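PDB 1J6O: TatD-related deoxyribonuclease from Thermotoga maritima, which probably acts as a metal-dependent DNA nuclease that hydrolyses phosphodiester bonds. Local coordinates for residues Phe43-Ser54 / Arg66-Asp77; Tyr144-Arg152 / Trp172-Phe181. All coordinates share one frame; numbering follows the deposited sequence.

Both contacts belong to one TIM-barrel domain of the TatD family. Contact 1 (43-54 with 66-77) lies in the barrel wall, between two neighbouring parallel strands and the loops at their C-terminal ends. Contact 2 (144-152 with 172-181) lies further out, between two helices of the outer layer. Their centres are 22 Å apart, and their nearest atoms are about 10 Å apart, so they do not touch. Contact 1 borders the predicted metal site; contact 2 stays apart from it. The side chain of H74 in contact 1 is about 3 Å from that of E103 and about 4 Å from that of H139. The side chain of Y144 in contact 2 stays about 8 Å from those of H139 and H164.

Contact 1 (Phe43-Ser54 / Arg66-Asp77); sequences FVVNVGVNLEDS and RIFCSVGVHPHD
The F68 ring turns its edge to the face of F43 in an offset edge-to-face pair, with planes at 88°. F68 CD1 lies 3.6 Å from F43 CD2. F43 CG sits between its own backbone N and carbonyl carbon (chi1 72°), which places the ring beside F68. L264 of helix 248-264 touches both rings. Strands 43-47 and 67-71 then run parallel. V44 N, N46 N and G48 N donate to the carbonyls of R66, F68 and S70, and F68 N and S70 N donate back to V44 O and N46 O. V44 and I67 lie side by side on the face that also carries N46 and C69. Past the strands, G72 N donates to S54 OG (3.1 Å), and that hydroxyl donates to N50 O. H74 N meets V49 O at 2.8 Å, almost straight but from above the carbonyl plane. N50 is the N-cap of helix 51-61: its OD1 accepts from D53 N at 2.7 Å. ND2 reaches D77 OD2 at 3.1 Å from above the carboxylate plane. Both ends of the N50 amide are therefore engaged, which fixes its rotation. A backbone ladder thus holds the strands, with aromatic and aliphatic contacts at its N-terminal end and side-chain hydrogen bonds at its C-terminal end, where H74 reaches the predicted metal ligand E103.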
loop_
_atom_site.group_PDB
_atom_site.type_symbol
_atom_site.label_atom_id
_atom_site.label_comp_id
_atom_site.label_asym_id
_atom_site.label_seq_id
_atom_site.Cartn_x
_atom_site.Cartn_y
_atom_site.Cartn_z
ATOM N N PHE A 43 1.099 10.292 8.771
ATOM C CA PHE A 43 2.291 9.480 8.502
ATOM C C PHE A 43 2.096 8.816 7.181
ATOM O O PHE A 43 0.994 8.856 6.603
ATOM C CB PHE A 43 2.610 8.408 9.592
ATOM C CG PHE A 43 1.670 7.211 9.633
ATOM C CD1 PHE A 43 0.525 7.235 10.426
ATOM C CD2 PHE A 43 1.976 6.029 8.939
ATOM C CE1 PHE A 43 -0.294 6.111 10.530
ATOM C CE2 PHE A 43 1.166 4.903 9.039
ATOM C CZ PHE A 43 0.038 4.930 9.823
ATOM N N VAL A 44 3.175 8.272 6.643
ATOM C CA VAL A 44 3.045 7.588 5.367
ATOM C C VAL A 44 3.828 6.294 5.463
ATOM O O VAL A 44 4.764 6.179 6.280
ATOM C CB VAL A 44 3.601 8.410 4.148
ATOM C CG1 VAL A 44 3.130 9.857 4.203
ATOM C CG2 VAL A 44 5.103 8.267 4.057
ATOM N N VAL A 45 3.431 5.310 4.663
ATOM C CA VAL A 45 4.141 4.043 4.676
ATOM C C VAL A 45 4.860 4.078 3.320
ATOM O O VAL A 45 4.205 4.033 2.278
ATOM C CB VAL A 45 3.210 2.846 4.705
ATOM C CG1 VAL A 45 4.066 1.551 4.578
ATOM C CG2 VAL A 45 2.387 2.842 6.013
ATOM N N ASN A 46 6.187 4.207 3.360
ATOM C CA ASN A 46 7.008 4.278 2.144
ATOM C C ASN A 46 7.435 2.864 1.771
ATOM O O ASN A 46 8.117 2.189 2.515
ATOM C CB ASN A 46 8.192 5.189 2.400
ATOM C CG ASN A 46 8.688 5.807 1.152
ATOM O OD1 ASN A 46 8.025 6.676 0.565
ATOM N ND2 ASN A 46 9.846 5.359 0.706
ATOM N N VAL A 47 7.067 2.479 0.560
ATOM C CA VAL A 47 7.312 1.159 0.024
ATOM C C VAL A 47 8.436 0.891 -0.964
ATOM O O VAL A 47 8.533 1.565 -1.981
ATOM C CB VAL A 47 5.981 0.700 -0.651
ATOM C CG1 VAL A 47 6.016 -0.772 -0.929
ATOM C CG2 VAL A 47 4.776 1.031 0.271
ATOM N N GLY A 48 9.199 -0.162 -0.698
ATOM C CA GLY A 48 10.308 -0.534 -1.588
ATOM C C GLY A 48 9.843 -1.507 -2.657
ATOM O O GLY A 48 8.812 -2.167 -2.466
ATOM N N VAL A 49 10.550 -1.587 -3.796
ATOM C CA VAL A 49 10.120 -2.526 -4.849
ATOM C C VAL A 49 11.136 -3.632 -5.206
ATOM O O VAL A 49 10.860 -4.495 -6.051
ATOM C CB VAL A 49 9.653 -1.788 -6.145
ATOM C CG1 VAL A 49 8.416 -0.913 -5.803
ATOM C CG2 VAL A 49 10.773 -0.924 -6.729
ATOM N N ASN A 50 12.300 -3.601 -4.559
ATOM C CA ASN A 50 13.334 -4.605 -4.780
ATOM C C ASN A 50 14.361 -4.396 -3.686
ATOM O O ASN A 50 14.188 -3.523 -2.841
ATOM C CB ASN A 50 13.947 -4.541 -6.192
ATOM C CG ASN A 50 14.587 -3.202 -6.519
ATOM O OD1 ASN A 50 15.400 -2.679 -5.765
ATOM N ND2 ASN A 50 14.238 -2.666 -7.675
ATOM N N LEU A 51 15.408 -5.196 -3.648
ATOM C CA LEU A 51 16.394 -5.020 -2.595
ATOM C C LEU A 51 17.070 -3.656 -2.535
ATOM O O LEU A 51 17.144 -3.049 -1.461
ATOM C CB LEU A 51 17.468 -6.127 -2.679
ATOM C CG LEU A 51 17.312 -7.387 -1.815
ATOM C CD1 LEU A 51 15.878 -7.698 -1.545
ATOM C CD2 LEU A 51 18.049 -8.572 -2.484
ATOM N N GLU A 52 17.577 -3.172 -3.664
ATOM C CA GLU A 52 18.252 -1.870 -3.666
ATOM C C GLU A 52 17.287 -0.738 -3.339
ATOM O O GLU A 52 17.617 0.201 -2.606
ATOM C CB GLU A 52 18.876 -1.579 -5.033
ATOM C CG GLU A 52 19.995 -2.515 -5.450
ATOM C CD GLU A 52 19.539 -3.959 -5.569
ATOM O OE1 GLU A 52 18.482 -4.216 -6.208
ATOM O OE2 GLU A 52 20.248 -4.836 -5.023
ATOM N N ASP A 53 16.108 -0.815 -3.934
ATOM C CA ASP A 53 15.101 0.203 -3.711
ATOM C C ASP A 53 14.568 0.184 -2.266
ATOM O O ASP A 53 14.271 1.250 -1.662
ATOM C CB ASP A 53 13.987 0.016 -4.750
ATOM C CG ASP A 53 12.960 1.108 -4.669
ATOM O OD1 ASP A 53 13.218 2.222 -5.199
ATOM O OD2 ASP A 53 11.906 0.847 -4.053
ATOM N N SER A 54 14.454 -1.011 -1.698
ATOM C CA SER A 54 13.970 -1.101 -0.334
ATOM C C SER A 54 14.977 -0.449 0.601
ATOM O O SER A 54 14.586 0.175 1.604
ATOM C CB SER A 54 13.731 -2.557 0.072
ATOM O OG SER A 54 12.569 -3.063 -0.563
ATOM N N ARG A 66 7.567 10.878 10.518
ATOM C CA ARG A 66 6.291 10.555 9.866
ATOM C C ARG A 66 6.341 9.541 8.741
ATOM O O ARG A 66 5.309 9.252 8.100
ATOM C CB ARG A 66 5.635 11.831 9.351
ATOM C CG ARG A 66 5.263 12.763 10.499
ATOM C CD ARG A 66 4.508 13.973 10.008
ATOM N NE ARG A 66 4.178 14.821 11.157
ATOM C CZ ARG A 66 2.958 15.246 11.457
ATOM N NH1 ARG A 66 1.916 14.922 10.693
ATOM N NH2 ARG A 66 2.771 15.967 12.557
ATOM N N ILE A 67 7.525 8.976 8.515
ATOM C CA ILE A 67 7.666 7.984 7.461
ATOM C C ILE A 67 8.082 6.629 8.040
ATOM O O ILE A 67 9.025 6.554 8.841
ATOM C CB ILE A 67 8.737 8.413 6.443
ATOM C CG1 ILE A 67 8.339 9.759 5.794
ATOM C CG2 ILE A 67 8.851 7.362 5.346
ATOM C CD1 ILE A 67 9.451 10.314 4.902
ATOM N N PHE A 68 7.336 5.586 7.675
ATOM C CA PHE A 68 7.621 4.225 8.119
ATOM C C PHE A 68 7.940 3.529 6.809
ATOM O O PHE A 68 7.615 4.047 5.727
ATOM C CB PHE A 68 6.440 3.600 8.853
ATOM C CG PHE A 68 6.161 4.295 10.143
ATOM C CD1 PHE A 68 5.341 5.424 10.176
ATOM C CD2 PHE A 68 6.821 3.896 11.301
ATOM C CE1 PHE A 68 5.179 6.165 11.363
ATOM C CE2 PHE A 68 6.672 4.622 12.496
ATOM C CZ PHE A 68 5.848 5.756 12.519
ATOM N N CYS A 69 8.509 2.335 6.901
ATOM C CA CYS A 69 8.909 1.593 5.717
ATOM C C CYS A 69 8.368 0.172 5.490
ATOM O O CYS A 69 8.041 -0.526 6.444
ATOM C CB CYS A 69 10.452 1.517 5.810
ATOM S SG CYS A 69 11.393 0.738 4.492
ATOM N N SER A 70 8.245 -0.219 4.216
ATOM C CA SER A 70 7.788 -1.562 3.859
ATOM C C SER A 70 8.908 -2.014 2.933
ATOM O O SER A 70 9.303 -1.257 2.026
ATOM C CB SER A 70 6.474 -1.573 3.075
ATOM O OG SER A 70 6.064 -2.915 2.855
ATOM N N VAL A 71 9.422 -3.225 3.136
ATOM C CA VAL A 71 10.500 -3.724 2.280
ATOM C C VAL A 71 10.021 -4.973 1.564
ATOM O O VAL A 71 9.283 -5.797 2.139
ATOM C CB VAL A 71 11.792 -4.050 3.084
ATOM C CG1 VAL A 71 12.295 -2.780 3.780
ATOM C CG2 VAL A 71 11.539 -5.166 4.131
ATOM N N GLY A 72 10.431 -5.103 0.309
ATOM C CA GLY A 72 10.021 -6.259 -0.472
ATOM C C GLY A 72 10.481 -6.191 -1.914
ATOM O O GLY A 72 11.222 -5.282 -2.327
ATOM N N VAL A 73 10.034 -7.185 -2.669
ATOM C CA VAL A 73 10.363 -7.302 -4.067
ATOM C C VAL A 73 9.074 -7.449 -4.843
ATOM O O VAL A 73 8.312 -8.417 -4.665
ATOM C CB VAL A 73 11.270 -8.540 -4.315
ATOM C CG1 VAL A 73 11.616 -8.640 -5.791
ATOM C CG2 VAL A 73 12.551 -8.412 -3.503
ATOM N N HIS A 74 8.875 -6.493 -5.731
ATOM C CA HIS A 74 7.705 -6.394 -6.605
ATOM C C HIS A 74 7.698 -7.571 -7.593
ATOM O O HIS A 74 8.743 -8.079 -7.972
ATOM C CB HIS A 74 7.815 -5.034 -7.324
ATOM C CG HIS A 74 6.623 -4.641 -8.150
ATOM N ND1 HIS A 74 6.311 -5.242 -9.354
ATOM C CD2 HIS A 74 5.712 -3.646 -7.980
ATOM C CE1 HIS A 74 5.261 -4.638 -9.886
ATOM N NE2 HIS A 74 4.880 -3.665 -9.074
ATOM N N PRO A 75 6.513 -8.014 -8.023
ATOM C CA PRO A 75 6.527 -9.144 -8.963
ATOM C C PRO A 75 7.325 -8.885 -10.250
ATOM O O PRO A 75 7.903 -9.816 -10.826
ATOM C CB PRO A 75 5.028 -9.428 -9.212
ATOM C CG PRO A 75 4.333 -8.140 -8.843
ATOM C CD PRO A 75 5.138 -7.645 -7.636
ATOM N N HIS A 76 7.382 -7.631 -10.701
ATOM C CA HIS A 76 8.130 -7.355 -11.918
ATOM C C HIS A 76 9.585 -7.749 -11.714
ATOM O O HIS A 76 10.223 -8.276 -12.620
ATOM C CB HIS A 76 8.047 -5.865 -12.306
ATOM C CG HIS A 76 6.692 -5.423 -12.769
ATOM N ND1 HIS A 76 5.557 -6.123 -13.006
ATOM C CD2 HIS A 76 6.390 -4.102 -13.040
ATOM C CE1 HIS A 76 4.600 -5.222 -13.406
ATOM N NE2 HIS A 76 5.128 -4.010 -13.416
ATOM N N ASP A 77 10.091 -7.530 -10.505
ATOM C CA ASP A 77 11.467 -7.847 -10.181
ATOM C C ASP A 77 11.689 -9.286 -9.684
ATOM O O ASP A 77 12.792 -9.613 -9.244
ATOM C CB ASP A 77 11.984 -6.865 -9.088
ATOM C CG ASP A 77 11.675 -5.354 -9.374
ATOM O OD1 ASP A 77 10.484 -4.928 -9.389
ATOM O OD2 ASP A 77 12.636 -4.562 -9.536
#

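Contact 2 (Tyr144-Arg152 / Trp172-Phe181); sequences YSEAYEILR and WAKKFIDLGF
Y148 fits as a knob into the hole formed by W172, K175, F176 and L179. Its CG stands anti to the backbone N (chi1 -177°), which sends the ring across to helix 170-179. The ring presents its edge to the face of F176, with centroids 5.6 Å apart and planes at 77°. Its CD1 sits over the centre of the F176 ring. On the same residue, CB lies 3.8 Å from W172 CZ3. The bent chain of K175 crosses the tyrosine at about a right angle, bringing K175 CE within 3.5 Å of Y148 CZ. The phenol OH shares a water with K175 O. That water lies near the plane of the tyrosine ring and donates to the carbonyl, so it links the two helices through a polar route.

F176 is buried deeper. F176 CE2 lies at the edge of the Y144 ring, 3.6 Å from Y144 CD1. L151 CD1 comes to the ring edge of F176 at CE1 (3.7 Å). I140 of strand 136-141 also touches F176.

W172 takes Y144 CB over one face of its indole. This CH-pi contact is 3.9 Å from CB to the centroid of the five-membered ring, close to the ring normal. The far rim of the indole rests on S145, with W172 CH2 3.5 Å from S145 CA. The Y144 hydroxyl turns elsewhere, to S167 N.

The axes of segments 144-152 and 172-179 run nearly parallel, 15° apart. An aromatic cluster of Y144, Y148, W172 and F176 thus joins two neighbouring helices of the outer layer of a TIM barrel.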
loop_
_atom_site.group_PDB
_atom_site.type_symbol
_atom_site.label_atom_id
_atom_site.label_comp_id
_atom_site.label_asym_id
_atom_site.label_seq_id
_atom_site.Cartn_x
_atom_site.Cartn_y
_atom_site.Cartn_z
ATOM N N TYR A 144 -6.298 -11.689 -9.205
ATOM C CA TYR A 144 -6.996 -11.836 -7.935
ATOM C C TYR A 144 -7.268 -13.276 -7.543
ATOM O O TYR A 144 -7.025 -13.660 -6.411
ATOM C CB TYR A 144 -8.280 -10.996 -7.944
ATOM C CG TYR A 144 -7.958 -9.527 -7.785
ATOM C CD1 TYR A 144 -7.778 -8.972 -6.515
ATOM C CD2 TYR A 144 -7.732 -8.714 -8.898
ATOM C CE1 TYR A 144 -7.371 -7.637 -6.352
ATOM C CE2 TYR A 144 -7.315 -7.364 -8.748
ATOM C CZ TYR A 144 -7.135 -6.843 -7.466
ATOM O OH TYR A 144 -6.659 -5.560 -7.290
ATOM N N SER A 145 -7.753 -14.091 -8.478
ATOM C CA SER A 145 -8.024 -15.480 -8.144
ATOM C C SER A 145 -6.747 -16.204 -7.744
ATOM O O SER A 145 -6.734 -16.963 -6.778
ATOM C CB SER A 145 -8.656 -16.222 -9.336
ATOM O OG SER A 145 -8.778 -17.619 -9.048
ATOM N N GLU A 146 -5.673 -15.968 -8.484
ATOM C CA GLU A 146 -4.414 -16.631 -8.178
ATOM C C GLU A 146 -3.806 -16.180 -6.855
ATOM O O GLU A 146 -3.281 -16.998 -6.083
ATOM C CB GLU A 146 -3.423 -16.433 -9.337
ATOM C CG GLU A 146 -3.845 -17.113 -10.664
ATOM C CD GLU A 146 -4.710 -16.237 -11.584
ATOM O OE1 GLU A 146 -5.373 -15.288 -11.099
ATOM O OE2 GLU A 146 -4.733 -16.519 -12.813
ATOM N N ALA A 147 -3.889 -14.883 -6.585
ATOM C CA ALA A 147 -3.339 -14.363 -5.345
ATOM C C ALA A 147 -4.197 -14.894 -4.192
ATOM O O ALA A 147 -3.667 -15.321 -3.168
ATOM C CB ALA A 147 -3.343 -12.838 -5.374
ATOM N N TYR A 148 -5.517 -14.878 -4.360
ATOM C CA TYR A 148 -6.403 -15.372 -3.301
ATOM C C TYR A 148 -6.023 -16.801 -2.909
ATOM O O TYR A 148 -5.836 -17.100 -1.730
ATOM C CB TYR A 148 -7.860 -15.361 -3.752
ATOM C CG TYR A 148 -8.808 -15.794 -2.657
ATOM C CD1 TYR A 148 -9.094 -14.948 -1.574
ATOM C CD2 TYR A 148 -9.441 -17.037 -2.706
ATOM C CE1 TYR A 148 -10.001 -15.334 -0.567
ATOM C CE2 TYR A 148 -10.343 -17.429 -1.711
ATOM C CZ TYR A 148 -10.618 -16.576 -0.648
ATOM O OH TYR A 148 -11.496 -16.977 0.345
ATOM N N GLU A 149 -5.925 -17.685 -3.899
ATOM C CA GLU A 149 -5.563 -19.079 -3.648
ATOM C C GLU A 149 -4.267 -19.176 -2.836
ATOM O O GLU A 149 -4.174 -19.935 -1.871
ATOM C CB GLU A 149 -5.374 -19.824 -4.975
ATOM C CG GLU A 149 -6.648 -20.343 -5.624
ATOM C CD GLU A 149 -7.284 -21.489 -4.843
ATOM O OE1 GLU A 149 -6.536 -22.369 -4.358
ATOM O OE2 GLU A 149 -8.530 -21.515 -4.731
ATOM N N ILE A 150 -3.261 -18.401 -3.228
ATOM C CA ILE A 150 -1.986 -18.423 -2.525
ATOM C C ILE A 150 -2.089 -17.929 -1.082
ATOM O O ILE A 150 -1.614 -18.572 -0.156
ATOM C CB ILE A 150 -0.955 -17.562 -3.272
ATOM C CG1 ILE A 150 -0.606 -18.237 -4.606
ATOM C CG2 ILE A 150 0.292 -17.373 -2.426
ATOM C CD1 ILE A 150 0.382 -17.431 -5.470
ATOM N N LEU A 151 -2.718 -16.782 -0.893
ATOM C CA LEU A 151 -2.858 -16.230 0.457
ATOM C C LEU A 151 -3.637 -17.136 1.413
ATOM O O LEU A 151 -3.205 -17.384 2.540
ATOM C CB LEU A 151 -3.515 -14.849 0.367
ATOM C CG LEU A 151 -2.578 -13.795 -0.244
ATOM C CD1 LEU A 151 -3.339 -12.608 -0.803
ATOM C CD2 LEU A 151 -1.589 -13.366 0.819
ATOM N N ARG A 152 -4.769 -17.654 0.955
ATOM C CA ARG A 152 -5.566 -18.520 1.810
ATOM C C ARG A 152 -4.856 -19.838 2.084
ATOM O O ARG A 152 -5.184 -20.540 3.036
ATOM C CB ARG A 152 -6.946 -18.772 1.185
ATOM C CG ARG A 152 -6.966 -19.648 -0.063
ATOM C CD ARG A 152 -8.403 -20.106 -0.367
ATOM N NE ARG A 152 -8.500 -21.155 -1.390
ATOM C CZ ARG A 152 -7.684 -22.208 -1.473
ATOM N NH1 ARG A 152 -6.690 -22.361 -0.600
ATOM N NH2 ARG A 152 -7.873 -23.124 -2.419
ATOM N N TRP A 172 -14.781 -9.903 -5.318
ATOM C CA TRP A 172 -13.385 -10.163 -4.941
ATOM C C TRP A 172 -13.029 -9.354 -3.691
ATOM O O TRP A 172 -12.278 -9.807 -2.820
ATOM C CB TRP A 172 -12.450 -9.804 -6.101
ATOM C CG TRP A 172 -12.214 -10.981 -7.000
ATOM C CD1 TRP A 172 -12.385 -11.040 -8.351
ATOM C CD2 TRP A 172 -11.816 -12.285 -6.583
ATOM N NE1 TRP A 172 -12.119 -12.318 -8.804
ATOM C CE2 TRP A 172 -11.763 -13.099 -7.735
ATOM C CE3 TRP A 172 -11.489 -12.848 -5.338
ATOM C CZ2 TRP A 172 -11.409 -14.448 -7.683
ATOM C CZ3 TRP A 172 -11.137 -14.183 -5.283
ATOM C CH2 TRP A 172 -11.096 -14.969 -6.454
ATOM N N ALA A 173 -13.584 -8.156 -3.601
ATOM C CA ALA A 173 -13.310 -7.305 -2.444
ATOM C C ALA A 173 -13.745 -8.047 -1.193
ATOM O O ALA A 173 -13.009 -8.137 -0.200
ATOM C CB ALA A 173 -14.085 -5.981 -2.585
ATOM N N LYS A 174 -14.958 -8.595 -1.241
ATOM C CA LYS A 174 -15.481 -9.326 -0.107
ATOM C C LYS A 174 -14.613 -10.533 0.232
ATOM O O LYS A 174 -14.361 -10.820 1.398
ATOM C CB LYS A 174 -16.927 -9.760 -0.382
ATOM C CG LYS A 174 -17.557 -10.502 0.780
ATOM C CD LYS A 174 -19.062 -10.276 0.811
ATOM C CE LYS A 174 -19.707 -11.266 1.755
ATOM N NZ LYS A 174 -19.268 -12.634 1.347
ATOM N N LYS A 175 -14.136 -11.237 -0.786
ATOM C CA LYS A 175 -13.298 -12.404 -0.537
ATOM C C LYS A 175 -12.028 -12.042 0.223
ATOM O O LYS A 175 -11.620 -12.758 1.135
ATOM C CB LYS A 175 -12.917 -13.080 -1.858
ATOM C CG LYS A 175 -14.098 -13.670 -2.635
ATOM C CD LYS A 175 -14.589 -14.998 -2.062
ATOM C CE LYS A 175 -13.623 -16.145 -2.333
ATOM N NZ LYS A 175 -14.287 -17.485 -2.124
ATOM N N PHE A 176 -11.402 -10.932 -0.154
ATOM C CA PHE A 176 -10.177 -10.520 0.520
ATOM C C PHE A 176 -10.469 -9.935 1.891
ATOM O O PHE A 176 -9.731 -10.173 2.856
ATOM C CB PHE A 176 -9.411 -9.547 -0.372
ATOM C CG PHE A 176 -8.597 -10.240 -1.420
ATOM C CD1 PHE A 176 -7.321 -10.713 -1.116
ATOM C CD2 PHE A 176 -9.117 -10.469 -2.695
ATOM C CE1 PHE A 176 -6.565 -11.410 -2.079
ATOM C CE2 PHE A 176 -8.375 -11.163 -3.664
ATOM C CZ PHE A 176 -7.087 -11.636 -3.346
ATOM N N ILE A 177 -11.551 -9.178 1.985
ATOM C CA ILE A 177 -11.905 -8.600 3.278
ATOM C C ILE A 177 -12.155 -9.773 4.234
ATOM O O ILE A 177 -11.716 -9.762 5.394
ATOM C CB ILE A 177 -13.165 -7.749 3.165
ATOM C CG1 ILE A 177 -12.810 -6.422 2.489
ATOM C CG2 ILE A 177 -13.812 -7.553 4.544
ATOM C CD1 ILE A 177 -13.991 -5.555 2.278
ATOM N N ASP A 178 -12.832 -10.809 3.744
ATOM C CA ASP A 178 -13.099 -11.950 4.606
ATOM C C ASP A 178 -11.837 -12.665 5.035
ATOM O O ASP A 178 -11.817 -13.285 6.083
ATOM C CB ASP A 178 -14.061 -12.935 3.940
ATOM C CG ASP A 178 -15.483 -12.426 3.926
ATOM O OD1 ASP A 178 -15.797 -11.525 4.750
ATOM O OD2 ASP A 178 -16.285 -12.930 3.103
ATOM N N LEU A 179 -10.776 -12.570 4.234
ATOM C CA LEU A 179 -9.511 -13.223 4.576
ATOM C C LEU A 179 -8.804 -12.383 5.638
ATOM O O LEU A 179 -7.848 -12.845 6.279
ATOM C CB LEU A 179 -8.624 -13.348 3.324
ATOM C CG LEU A 179 -7.383 -14.242 3.326
ATOM C CD1 LEU A 179 -7.731 -15.624 3.845
ATOM C CD2 LEU A 179 -6.837 -14.349 1.892
ATOM N N GLY A 180 -9.271 -11.149 5.823
ATOM C CA GLY A 180 -8.658 -10.286 6.822
ATOM C C GLY A 180 -7.853 -9.087 6.316
ATOM O O GLY A 180 -7.203 -8.393 7.096
ATOM N N PHE A 181 -7.888 -8.848 5.016
ATOM C CA PHE A 181 -7.154 -7.721 4.445
ATOM C C PHE A 181 -8.031 -6.519 4.343
ATOM O O PHE A 181 -9.245 -6.647 4.388
ATOM C CB PHE A 181 -6.709 -8.049 3.027
ATOM C CG PHE A 181 -5.542 -8.941 2.968
ATOM C CD1 PHE A 181 -5.705 -10.324 2.976
ATOM C CD2 PHE A 181 -4.264 -8.415 2.943
ATOM C CE1 PHE A 181 -4.587 -11.168 2.963
ATOM C CE2 PHE A 181 -3.158 -9.238 2.927
ATOM C CZ PHE A 181 -3.312 -10.621 2.940
HETATM O O HOH W 1 -12.517 -15.245 1.860
#